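Local coordinates for rhusiopathiae surface protein B (Erysipelothrix rhusiopathiae, PDB 3V10) that probably binds collagen as a surface adhesin of the bacterial cell wall, the chain here being its collagen-binding region, at residues 207-218 and 260-271; 231-239 and 250-261. One frame throughout, in Å; residues are numbered along the deposited sequence.

How the contacts relate
Both contacts lie in the collagen-binding domain, on the same side of the chain's centre, with their centres about 18 Å apart. Contact 1 pairs strand 260-269 with strand 208-221, two neighbours inside a five-stranded antiparallel sheet. Contact 2 is nested in the chain inside the loop that contact 1 closes: helix 230-236 and the residues after it fold back on 250-261, which leads into strand 260-269. Thr260 and Phe261 are therefore common to both, and Val217 of contact 1 packs on Phe233 of contact 2. Through strand 246-251, contact 2 also reaches the second, six-stranded sheet, so the pair joins both layers of this immunoglobulin-like domain, whose family is associated with collagen binding.

Contact 1: residues 207-218 and 260-271; sequences GHKLVDGSIMVD and TFTVTYDTRAFD
Phe270 lays one face of its ring over Gly207, whose CA sits 3.9 Å from the ring centroid in a CH-pi contact. The positive phi of Gly207 (95°) suits glycine, since a CB would press on the preceding carbonyl; its O accepts two bonds from one face of the carbonyl plane, from Phe270 N at 2.8 Å and Asp271 N at 3.2 Å. Next to it, His208 ND1 meets Thr267 OG1 at 2.9 Å in an almost straight bond (176°) in the imidazole plane. With chi1 of 56°, CG lies between the backbone N and the carbonyl carbon, which turns the ring to this hydroxyl; NE2 is held by the backbone of Lys278. The strands are antiparallel partners within the five-stranded sheet of the immunoglobulin-like collagen-binding domain, and a type II turn at Val211-Ser214 interrupts their pairing. There Ser214 OG spans the break, donating to Val211 O and accepting from Asp266 N at 3.1 Å. Beta-branched Val211 places CG2 over one face of the Arg268 guanidinium, which is salt-bridged to Asp180. Beyond the turn, Ile215 CG1 lies alongside Tyr265 CB at 3.8 Å, whereas one water joins Thr264 OG1 to Ser214 O and a second joins it to Thr262 O.

Contact 2: residues 231-239 and 250-261; sequences EAFNKEYGT and MIPKEKAAKTTF
Phe233 and Tyr237, four residues apart at the end of the helix, meet Phe261 in an aromatic cluster that forms the tightly packed part of this contact. CG of Phe233 stands anti to the backbone N (chi1 179°), a torsion that carries the ring across to the strand. Its CE1 lies 3.7 Å from Phe261 CD1 with the two planes nearly perpendicular at 86°, and its CZ touches Ile251 CG1 at 3.9 Å. Tyr237 presents CD2 to the edge of the Phe261 ring, 3.8 Å from CE1; a tyrosine can pack there while its hydroxyl bonds to Lys226. Tyr237 O is buried against Lys255 CB and Pro252 CD without a polar partner. Gly238 has no CB, which would collide with Met250 O; its CA lies 3.4 Å from that oxygen. Thr239 and Met250 form an antiparallel hydrogen-bonded pair, Thr239 N bonding Met250 O at 2.9 Å. The solvent side is looser, where exposed Lys255 runs its aliphatic chain past Glu236 O. Helix 230-236 thus rests where strand 246-251 comes close to strand 260-269, with Val219 of strand 208-221 packing on Tyr237 and Phe261, and Ile228 of strand 224-229 on Tyr237.

Contact 1: residues 207-218 and 260-271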
loop_
_atom_site.group_PDB
_atom_site.type_symbol
_atom_site.label_atom_id
_atom_site.label_comp_id
_atom_site.label_asym_id
_atom_site.label_seq_id
_atom_site.Cartn_x
_atom_site.Cartn_y
_atom_site.Cartn_z
ATOM N N GLY A 207 -5.460 -4.364 -13.887
ATOM C CA GLY A 207 -4.942 -5.113 -12.754
ATOM C C GLY A 207 -5.814 -5.192 -11.518
ATOM O O GLY A 207 -5.592 -6.041 -10.656
ATOM N N HIS A 208 -6.784 -4.294 -11.398
ATOM C CA HIS A 208 -7.679 -4.331 -10.253
ATOM C C HIS A 208 -9.085 -3.912 -10.651
ATOM O O HIS A 208 -9.276 -3.278 -11.685
ATOM C CB HIS A 208 -7.155 -3.465 -9.094
ATOM C CG HIS A 208 -6.908 -2.029 -9.449
ATOM N ND1 HIS A 208 -7.254 -0.993 -8.607
ATOM C CD2 HIS A 208 -6.314 -1.457 -10.524
ATOM C CE1 HIS A 208 -6.884 0.154 -9.149
ATOM N NE2 HIS A 208 -6.310 -0.100 -10.312
ATOM N N LYS A 209 -10.065 -4.299 -9.843
ATOM C CA LYS A 209 -11.463 -3.975 -10.121
ATOM C C LYS A 209 -12.163 -3.503 -8.861
ATOM O O LYS A 209 -11.768 -3.847 -7.745
ATOM C CB LYS A 209 -12.222 -5.202 -10.643
ATOM C CG LYS A 209 -11.607 -5.913 -11.826
ATOM C CD LYS A 209 -12.629 -6.840 -12.478
ATOM C CE LYS A 209 -11.955 -7.858 -13.386
ATOM N NZ LYS A 209 -10.934 -7.216 -14.256
ATOM N N LEU A 210 -13.228 -2.734 -9.050
ATOM C CA LEU A 210 -14.007 -2.225 -7.935
ATOM C C LEU A 210 -14.653 -3.383 -7.174
ATOM O O LEU A 210 -15.112 -4.362 -7.772
ATOM C CB LEU A 210 -15.083 -1.255 -8.451
ATOM C CG LEU A 210 -15.906 -0.489 -7.404
ATOM C CD1 LEU A 210 -16.218 0.920 -7.911
ATOM C CD2 LEU A 210 -17.180 -1.258 -7.091
ATOM N N VAL A 211 -14.675 -3.274 -5.852
ATOM C CA VAL A 211 -15.288 -4.301 -5.020
ATOM C C VAL A 211 -16.775 -3.979 -4.890
ATOM O O VAL A 211 -17.152 -2.931 -4.363
ATOM C CB VAL A 211 -14.642 -4.344 -3.621
ATOM C CG1 VAL A 211 -15.419 -5.293 -2.709
ATOM C CG2 VAL A 211 -13.189 -4.800 -3.739
ATOM N N ASP A 212 -17.614 -4.890 -5.372
ATOM C CA ASP A 212 -19.060 -4.714 -5.341
ATOM C C ASP A 212 -19.607 -4.293 -3.981
ATOM O O ASP A 212 -19.310 -4.919 -2.961
ATOM C CB ASP A 212 -19.733 -6.013 -5.798
ATOM C CG ASP A 212 -21.241 -5.933 -5.769
ATOM O OD1 ASP A 212 -21.796 -4.985 -6.366
ATOM O OD2 ASP A 212 -21.865 -6.823 -5.155
ATOM N N GLY A 213 -20.399 -3.222 -3.985
ATOM C CA GLY A 213 -21.014 -2.707 -2.771
ATOM C C GLY A 213 -20.132 -1.968 -1.780
ATOM O O GLY A 213 -20.548 -1.735 -0.643
ATOM N N SER A 214 -18.937 -1.560 -2.197
ATOM C CA SER A 214 -18.023 -0.883 -1.277
ATOM C C SER A 214 -18.065 0.642 -1.325
ATOM O O SER A 214 -17.305 1.304 -0.617
ATOM C CB SER A 214 -16.589 -1.333 -1.553
ATOM O OG SER A 214 -16.165 -0.857 -2.818
ATOM N N ILE A 215 -18.940 1.198 -2.154
ATOM C CA ILE A 215 -19.022 2.654 -2.283
ATOM C C ILE A 215 -19.839 3.331 -1.194
ATOM O O ILE A 215 -21.002 2.998 -0.988
ATOM C CB ILE A 215 -19.631 3.053 -3.634
ATOM C CG1 ILE A 215 -18.789 2.472 -4.773
ATOM C CG2 ILE A 215 -19.698 4.568 -3.742
ATOM C CD1 ILE A 215 -19.394 2.706 -6.143
ATOM N N MET A 216 -19.224 4.292 -0.513
ATOM C CA MET A 216 -19.899 5.046 0.534
ATOM C C MET A 216 -19.574 6.518 0.287
ATOM O O MET A 216 -18.662 6.831 -0.474
ATOM C CB MET A 216 -19.403 4.610 1.916
ATOM C CG MET A 216 -19.630 3.126 2.237
ATOM S SD MET A 216 -21.366 2.669 2.481
ATOM C CE MET A 216 -21.641 1.513 1.210
ATOM N N VAL A 217 -20.316 7.425 0.910
ATOM C CA VAL A 217 -20.064 8.849 0.697
ATOM C C VAL A 217 -20.171 9.667 1.975
ATOM O O VAL A 217 -21.114 9.501 2.736
ATOM C CB VAL A 217 -21.078 9.452 -0.309
ATOM C CG1 VAL A 217 -20.695 10.880 -0.642
ATOM C CG2 VAL A 217 -21.148 8.602 -1.566
ATOM N N ASP A 218 -19.196 10.535 2.215
ATOM C CA ASP A 218 -19.250 11.418 3.369
ATOM C C ASP A 218 -19.790 12.727 2.814
ATOM O O ASP A 218 -19.321 13.208 1.779
ATOM C CB ASP A 218 -17.864 11.637 3.973
ATOM C CG ASP A 218 -17.318 10.394 4.632
ATOM O OD1 ASP A 218 -18.022 9.827 5.491
ATOM O OD2 ASP A 218 -16.188 9.982 4.294
ATOM N N THR A 260 -19.098 19.414 0.793
ATOM C CA THR A 260 -17.964 18.560 0.463
ATOM C C THR A 260 -18.437 17.115 0.408
ATOM O O THR A 260 -19.080 16.628 1.342
ATOM C CB THR A 260 -16.847 18.659 1.521
ATOM O OG1 THR A 260 -16.349 20.000 1.573
ATOM C CG2 THR A 260 -15.700 17.714 1.179
ATOM N N PHE A 261 -18.119 16.437 -0.688
ATOM C CA PHE A 261 -18.499 15.045 -0.870
ATOM C C PHE A 261 -17.243 14.202 -0.963
ATOM O O PHE A 261 -16.401 14.424 -1.832
ATOM C CB PHE A 261 -19.313 14.872 -2.152
ATOM C CG PHE A 261 -20.629 15.590 -2.136
ATOM C CD1 PHE A 261 -21.757 14.992 -1.586
ATOM C CD2 PHE A 261 -20.736 16.871 -2.662
ATOM C CE1 PHE A 261 -22.980 15.662 -1.561
ATOM C CE2 PHE A 261 -21.951 17.549 -2.642
ATOM C CZ PHE A 261 -23.077 16.941 -2.091
ATOM N N THR A 262 -17.113 13.243 -0.057
ATOM C CA THR A 262 -15.968 12.355 -0.061
ATOM C C THR A 262 -16.467 10.970 -0.438
ATOM O O THR A 262 -17.050 10.266 0.383
ATOM C CB THR A 262 -15.297 12.290 1.322
ATOM O OG1 THR A 262 -14.973 13.618 1.756
ATOM C CG2 THR A 262 -14.019 11.468 1.254
ATOM N N VAL A 263 -16.263 10.604 -1.699
ATOM C CA VAL A 263 -16.676 9.301 -2.196
ATOM C C VAL A 263 -15.549 8.303 -1.950
ATOM O O VAL A 263 -14.421 8.509 -2.403
ATOM C CB VAL A 263 -16.978 9.347 -3.718
ATOM C CG1 VAL A 263 -17.368 7.966 -4.220
ATOM C CG2 VAL A 263 -18.097 10.344 -4.000
ATOM N N THR A 264 -15.849 7.226 -1.228
ATOM C CA THR A 264 -14.847 6.210 -0.951
ATOM C C THR A 264 -15.281 4.870 -1.532
ATOM O O THR A 264 -16.470 4.603 -1.694
ATOM C CB THR A 264 -14.604 6.047 0.570
ATOM O OG1 THR A 264 -15.826 5.678 1.221
ATOM C CG2 THR A 264 -14.093 7.355 1.164
ATOM N N TYR A 265 -14.306 4.041 -1.871
ATOM C CA TYR A 265 -14.582 2.722 -2.422
ATOM C C TYR A 265 -13.313 1.892 -2.395
ATOM O O TYR A 265 -12.221 2.416 -2.171
ATOM C CB TYR A 265 -15.102 2.815 -3.867
ATOM C CG TYR A 265 -14.130 3.401 -4.863
ATOM C CD1 TYR A 265 -14.021 4.784 -5.032
ATOM C CD2 TYR A 265 -13.311 2.578 -5.638
ATOM C CE1 TYR A 265 -13.127 5.331 -5.945
ATOM C CE2 TYR A 265 -12.406 3.119 -6.557
ATOM C CZ TYR A 265 -12.321 4.495 -6.704
ATOM O OH TYR A 265 -11.436 5.044 -7.601
ATOM N N ASP A 266 -13.468 0.595 -2.624
ATOM C CA ASP A 266 -12.332 -0.313 -2.628
ATOM C C ASP A 266 -12.174 -0.984 -3.979
ATOM O O ASP A 266 -13.135 -1.118 -4.739
ATOM C CB ASP A 266 -12.514 -1.433 -1.591
ATOM C CG ASP A 266 -12.806 -0.915 -0.198
ATOM O OD1 ASP A 266 -12.445 0.237 0.106
ATOM O OD2 ASP A 266 -13.382 -1.683 0.605
ATOM N N THR A 267 -10.952 -1.398 -4.279
ATOM C CA THR A 267 -10.701 -2.153 -5.495
ATOM C C THR A 267 -9.945 -3.390 -5.030
ATOM O O THR A 267 -9.402 -3.414 -3.924
ATOM C CB THR A 267 -9.860 -1.389 -6.535
ATOM O OG1 THR A 267 -8.537 -1.174 -6.033
ATOM C CG2 THR A 267 -10.527 -0.069 -6.881
ATOM N N ARG A 268 -9.925 -4.413 -5.871
ATOM C CA ARG A 268 -9.266 -5.663 -5.537
ATOM C C ARG A 268 -8.340 -6.056 -6.667
ATOM O O ARG A 268 -8.753 -6.118 -7.821
ATOM C CB ARG A 268 -10.331 -6.739 -5.306
ATOM C CG ARG A 268 -9.815 -8.109 -4.912
ATOM C CD ARG A 268 -10.949 -8.906 -4.285
ATOM N NE ARG A 268 -11.422 -8.233 -3.080
ATOM C CZ ARG A 268 -12.565 -8.493 -2.457
ATOM N NH1 ARG A 268 -13.386 -9.430 -2.917
ATOM N NH2 ARG A 268 -12.890 -7.799 -1.374
ATOM N N ALA A 269 -7.078 -6.304 -6.330
ATOM C CA ALA A 269 -6.092 -6.696 -7.324
ATOM C C ALA A 269 -6.358 -8.114 -7.821
ATOM O O ALA A 269 -6.715 -8.995 -7.038
ATOM C CB ALA A 269 -4.688 -6.611 -6.719
ATOM N N PHE A 270 -6.209 -8.324 -9.126
ATOM C CA PHE A 270 -6.386 -9.652 -9.700
ATOM C C PHE A 270 -5.127 -10.022 -10.474
ATOM O O PHE A 270 -4.896 -11.198 -10.764
ATOM C CB PHE A 270 -7.641 -9.722 -10.580
ATOM C CG PHE A 270 -7.613 -8.816 -11.771
ATOM C CD1 PHE A 270 -6.840 -9.126 -12.887
ATOM C CD2 PHE A 270 -8.390 -7.663 -11.792
ATOM C CE1 PHE A 270 -6.849 -8.300 -14.006
ATOM C CE2 PHE A 270 -8.405 -6.836 -12.901
ATOM C CZ PHE A 270 -7.638 -7.151 -14.012
ATOM N N ASP A 271 -4.318 -9.016 -10.812
ATOM C CA ASP A 271 -3.041 -9.254 -11.483
ATOM C C ASP A 271 -2.007 -9.030 -10.385
ATOM O O ASP A 271 -1.629 -7.889 -10.098
ATOM C CB ASP A 271 -2.786 -8.258 -12.624
ATOM C CG ASP A 271 -1.573 -8.639 -13.464
ATOM O OD1 ASP A 271 -0.603 -9.161 -12.882
ATOM O OD2 ASP A 271 -1.585 -8.423 -14.695
HETATM O O HOH W 1 -16.185 3.035 1.136
HETATM O O HOH W 2 -16.865 8.251 2.197
#

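Contact 2: residues 231-239 and 250-261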
loop_
_atom_site.group_PDB
_atom_site.type_symbol
_atom_site.label_atom_id
_atom_site.label_comp_id
_atom_site.label_asym_id
_atom_site.label_seq_id
_atom_site.Cartn_x
_atom_site.Cartn_y
_atom_site.Cartn_z
ATOM N N GLU A 231 -26.299 4.148 -2.212
ATOM C CA GLU A 231 -27.740 4.079 -2.436
ATOM C C GLU A 231 -28.471 5.318 -1.923
ATOM O O GLU A 231 -29.363 5.844 -2.590
ATOM C CB GLU A 231 -28.310 2.834 -1.758
ATOM C CG GLU A 231 -27.897 1.511 -2.399
ATOM C CD GLU A 231 -26.392 1.261 -2.386
ATOM O OE1 GLU A 231 -25.735 1.523 -1.353
ATOM O OE2 GLU A 231 -25.866 0.783 -3.415
ATOM N N ALA A 232 -28.099 5.773 -0.732
ATOM C CA ALA A 232 -28.717 6.950 -0.141
ATOM C C ALA A 232 -28.323 8.177 -0.953
ATOM O O ALA A 232 -29.141 9.069 -1.198
ATOM C CB ALA A 232 -28.262 7.105 1.306
ATOM N N PHE A 233 -27.060 8.212 -1.367
ATOM C CA PHE A 233 -26.544 9.319 -2.164
ATOM C C PHE A 233 -27.377 9.452 -3.432
ATOM O O PHE A 233 -27.769 10.556 -3.819
ATOM C CB PHE A 233 -25.085 9.061 -2.543
ATOM C CG PHE A 233 -24.478 10.152 -3.378
ATOM C CD1 PHE A 233 -23.937 11.286 -2.780
ATOM C CD2 PHE A 233 -24.458 10.052 -4.767
ATOM C CE1 PHE A 233 -23.381 12.306 -3.554
ATOM C CE2 PHE A 233 -23.906 11.068 -5.550
ATOM C CZ PHE A 233 -23.366 12.196 -4.936
ATOM N N ASN A 234 -27.645 8.318 -4.077
ATOM C CA ASN A 234 -28.425 8.298 -5.308
ATOM C C ASN A 234 -29.860 8.782 -5.131
ATOM O O ASN A 234 -30.510 9.164 -6.103
ATOM C CB ASN A 234 -28.447 6.891 -5.912
ATOM C CG ASN A 234 -27.094 6.462 -6.439
ATOM O OD1 ASN A 234 -26.227 7.292 -6.700
ATOM N ND2 ASN A 234 -26.910 5.158 -6.611
ATOM N N LYS A 235 -30.352 8.762 -3.897
ATOM C CA LYS A 235 -31.720 9.199 -3.631
ATOM C C LYS A 235 -31.832 10.645 -3.165
ATOM O O LYS A 235 -32.906 11.246 -3.262
ATOM C CB LYS A 235 -32.371 8.297 -2.576
ATOM C CG LYS A 235 -32.444 6.823 -2.949
ATOM C CD LYS A 235 -33.277 6.034 -1.936
ATOM C CE LYS A 235 -32.691 6.096 -0.528
ATOM N NZ LYS A 235 -31.357 5.445 -0.449
ATOM N N GLU A 236 -30.735 11.215 -2.674
ATOM C CA GLU A 236 -30.774 12.580 -2.158
ATOM C C GLU A 236 -29.847 13.623 -2.776
ATOM O O GLU A 236 -30.255 14.768 -2.977
ATOM C CB GLU A 236 -30.502 12.570 -0.650
ATOM C CG GLU A 236 -31.491 11.791 0.194
ATOM C CD GLU A 236 -31.139 11.845 1.670
ATOM O OE1 GLU A 236 -30.038 11.382 2.043
ATOM O OE2 GLU A 236 -31.962 12.356 2.458
ATOM N N TYR A 237 -28.609 13.243 -3.078
ATOM C CA TYR A 237 -27.646 14.216 -3.590
ATOM C C TYR A 237 -27.197 14.150 -5.041
ATOM O O TYR A 237 -26.719 15.142 -5.583
ATOM C CB TYR A 237 -26.409 14.212 -2.692
ATOM C CG TYR A 237 -26.728 14.437 -1.237
ATOM C CD1 TYR A 237 -27.157 13.387 -0.420
ATOM C CD2 TYR A 237 -26.639 15.711 -0.678
ATOM C CE1 TYR A 237 -27.490 13.606 0.917
ATOM C CE2 TYR A 237 -26.971 15.939 0.656
ATOM C CZ TYR A 237 -27.396 14.886 1.445
ATOM O OH TYR A 237 -27.729 15.120 2.757
ATOM N N GLY A 238 -27.328 12.997 -5.675
ATOM C CA GLY A 238 -26.896 12.911 -7.053
ATOM C C GLY A 238 -26.978 11.510 -7.606
ATOM O O GLY A 238 -27.852 10.739 -7.220
ATOM N N THR A 239 -26.059 11.180 -8.507
ATOM C CA THR A 239 -26.049 9.865 -9.122
ATOM C C THR A 239 -24.638 9.308 -9.237
ATOM O O THR A 239 -23.719 9.989 -9.693
ATOM C CB THR A 239 -26.657 9.900 -10.546
ATOM O OG1 THR A 239 -27.954 10.513 -10.509
ATOM C CG2 THR A 239 -26.794 8.482 -11.106
ATOM N N MET A 250 -22.094 12.185 -10.407
ATOM C CA MET A 250 -22.745 13.378 -10.925
ATOM C C MET A 250 -23.484 14.066 -9.785
ATOM O O MET A 250 -24.270 13.435 -9.068
ATOM C CB MET A 250 -23.709 13.004 -12.063
ATOM C CG MET A 250 -22.994 12.538 -13.329
ATOM S SD MET A 250 -24.087 11.842 -14.615
ATOM C CE MET A 250 -23.904 10.114 -14.258
ATOM N N ILE A 251 -23.213 15.352 -9.598
ATOM C CA ILE A 251 -23.852 16.117 -8.531
ATOM C C ILE A 251 -24.484 17.400 -9.065
ATOM O O ILE A 251 -23.790 18.283 -9.568
ATOM C CB ILE A 251 -22.837 16.498 -7.434
ATOM C CG1 ILE A 251 -22.101 15.249 -6.944
ATOM C CG2 ILE A 251 -23.562 17.168 -6.267
ATOM C CD1 ILE A 251 -20.972 15.542 -5.978
ATOM N N PRO A 252 -25.817 17.514 -8.971
ATOM C CA PRO A 252 -26.508 18.715 -9.454
ATOM C C PRO A 252 -26.017 19.971 -8.735
ATOM O O PRO A 252 -25.669 19.921 -7.561
ATOM C CB PRO A 252 -27.972 18.422 -9.136
ATOM C CG PRO A 252 -28.049 16.931 -9.236
ATOM C CD PRO A 252 -26.783 16.487 -8.541
ATOM N N LYS A 253 -26.004 21.092 -9.446
ATOM C CA LYS A 253 -25.552 22.368 -8.900
ATOM C C LYS A 253 -26.046 22.708 -7.474
ATOM O O LYS A 253 -25.232 23.063 -6.619
ATOM C CB LYS A 253 -25.933 23.490 -9.876
ATOM C CG LYS A 253 -25.553 24.878 -9.413
ATOM C CD LYS A 253 -26.059 25.931 -10.388
ATOM C CE LYS A 253 -25.716 27.346 -9.936
ATOM N NZ LYS A 253 -26.314 28.369 -10.852
ATOM N N GLU A 254 -27.355 22.592 -7.219
ATOM C CA GLU A 254 -27.926 22.908 -5.889
ATOM C C GLU A 254 -27.460 21.972 -4.777
ATOM O O GLU A 254 -27.418 22.357 -3.612
ATOM C CB GLU A 254 -29.487 22.905 -5.875
ATOM C CG GLU A 254 -30.255 22.931 -7.218
ATOM C CD GLU A 254 -30.011 24.193 -8.036
ATOM O OE1 GLU A 254 -29.469 25.163 -7.471
ATOM O OE2 GLU A 254 -30.343 24.226 -9.246
ATOM N N LYS A 255 -27.148 20.731 -5.128
ATOM C CA LYS A 255 -26.690 19.756 -4.143
ATOM C C LYS A 255 -25.196 19.869 -3.856
ATOM O O LYS A 255 -24.737 19.578 -2.755
ATOM C CB LYS A 255 -27.032 18.333 -4.611
ATOM C CG LYS A 255 -28.527 18.041 -4.623
ATOM C CD LYS A 255 -29.168 18.270 -3.248
ATOM C CE LYS A 255 -30.632 17.845 -3.236
ATOM N NZ LYS A 255 -31.417 18.555 -4.282
ATOM N N ALA A 256 -24.439 20.308 -4.853
ATOM C CA ALA A 256 -22.996 20.458 -4.715
ATOM C C ALA A 256 -22.644 21.727 -3.956
ATOM O O ALA A 256 -21.619 21.791 -3.279
ATOM C CB ALA A 256 -22.341 20.477 -6.097
ATOM N N ALA A 257 -23.511 22.727 -4.058
ATOM C CA ALA A 257 -23.298 24.015 -3.398
ATOM C C ALA A 257 -22.867 23.935 -1.936
ATOM O O ALA A 257 -23.545 23.328 -1.100
ATOM C CB ALA A 257 -24.559 24.867 -3.508
ATOM N N LYS A 258 -21.730 24.562 -1.649
ATOM C CA LYS A 258 -21.166 24.638 -0.307
ATOM C C LYS A 258 -21.130 23.311 0.451
ATOM O O LYS A 258 -21.207 23.284 1.680
ATOM C CB LYS A 258 -21.949 25.683 0.491
ATOM C CG LYS A 258 -22.054 27.017 -0.240
ATOM C CD LYS A 258 -22.947 28.014 0.483
ATOM C CE LYS A 258 -23.032 29.320 -0.299
ATOM N NZ LYS A 258 -23.893 30.336 0.374
ATOM N N THR A 259 -20.982 22.213 -0.281
ATOM C CA THR A 259 -20.958 20.898 0.342
ATOM C C THR A 259 -19.783 20.062 -0.145
ATOM O O THR A 259 -19.498 20.017 -1.342
ATOM C CB THR A 259 -22.269 20.138 0.049
ATOM O OG1 THR A 259 -23.380 20.884 0.566
ATOM C CG2 THR A 259 -22.251 18.760 0.698
ATOM N N THR A 260 -19.098 19.414 0.793
ATOM C CA THR A 260 -17.964 18.560 0.463
ATOM C C THR A 260 -18.437 17.115 0.408
ATOM O O THR A 260 -19.080 16.628 1.342
ATOM C CB THR A 260 -16.847 18.659 1.521
ATOM O OG1 THR A 260 -16.349 20.000 1.573
ATOM C CG2 THR A 260 -15.700 17.714 1.179
ATOM N N PHE A 261 -18.119 16.437 -0.688
ATOM C CA PHE A 261 -18.499 15.045 -0.870
ATOM C C PHE A 261 -17.243 14.202 -0.963
ATOM O O PHE A 261 -16.401 14.424 -1.832
ATOM C CB PHE A 261 -19.313 14.872 -2.152
ATOM C CG PHE A 261 -20.629 15.590 -2.136
ATOM C CD1 PHE A 261 -21.757 14.992 -1.586
ATOM C CD2 PHE A 261 -20.736 16.871 -2.662
ATOM C CE1 PHE A 261 -22.980 15.662 -1.561
ATOM C CE2 PHE A 261 -21.951 17.549 -2.642
ATOM C CZ PHE A 261 -23.077 16.941 -2.091
#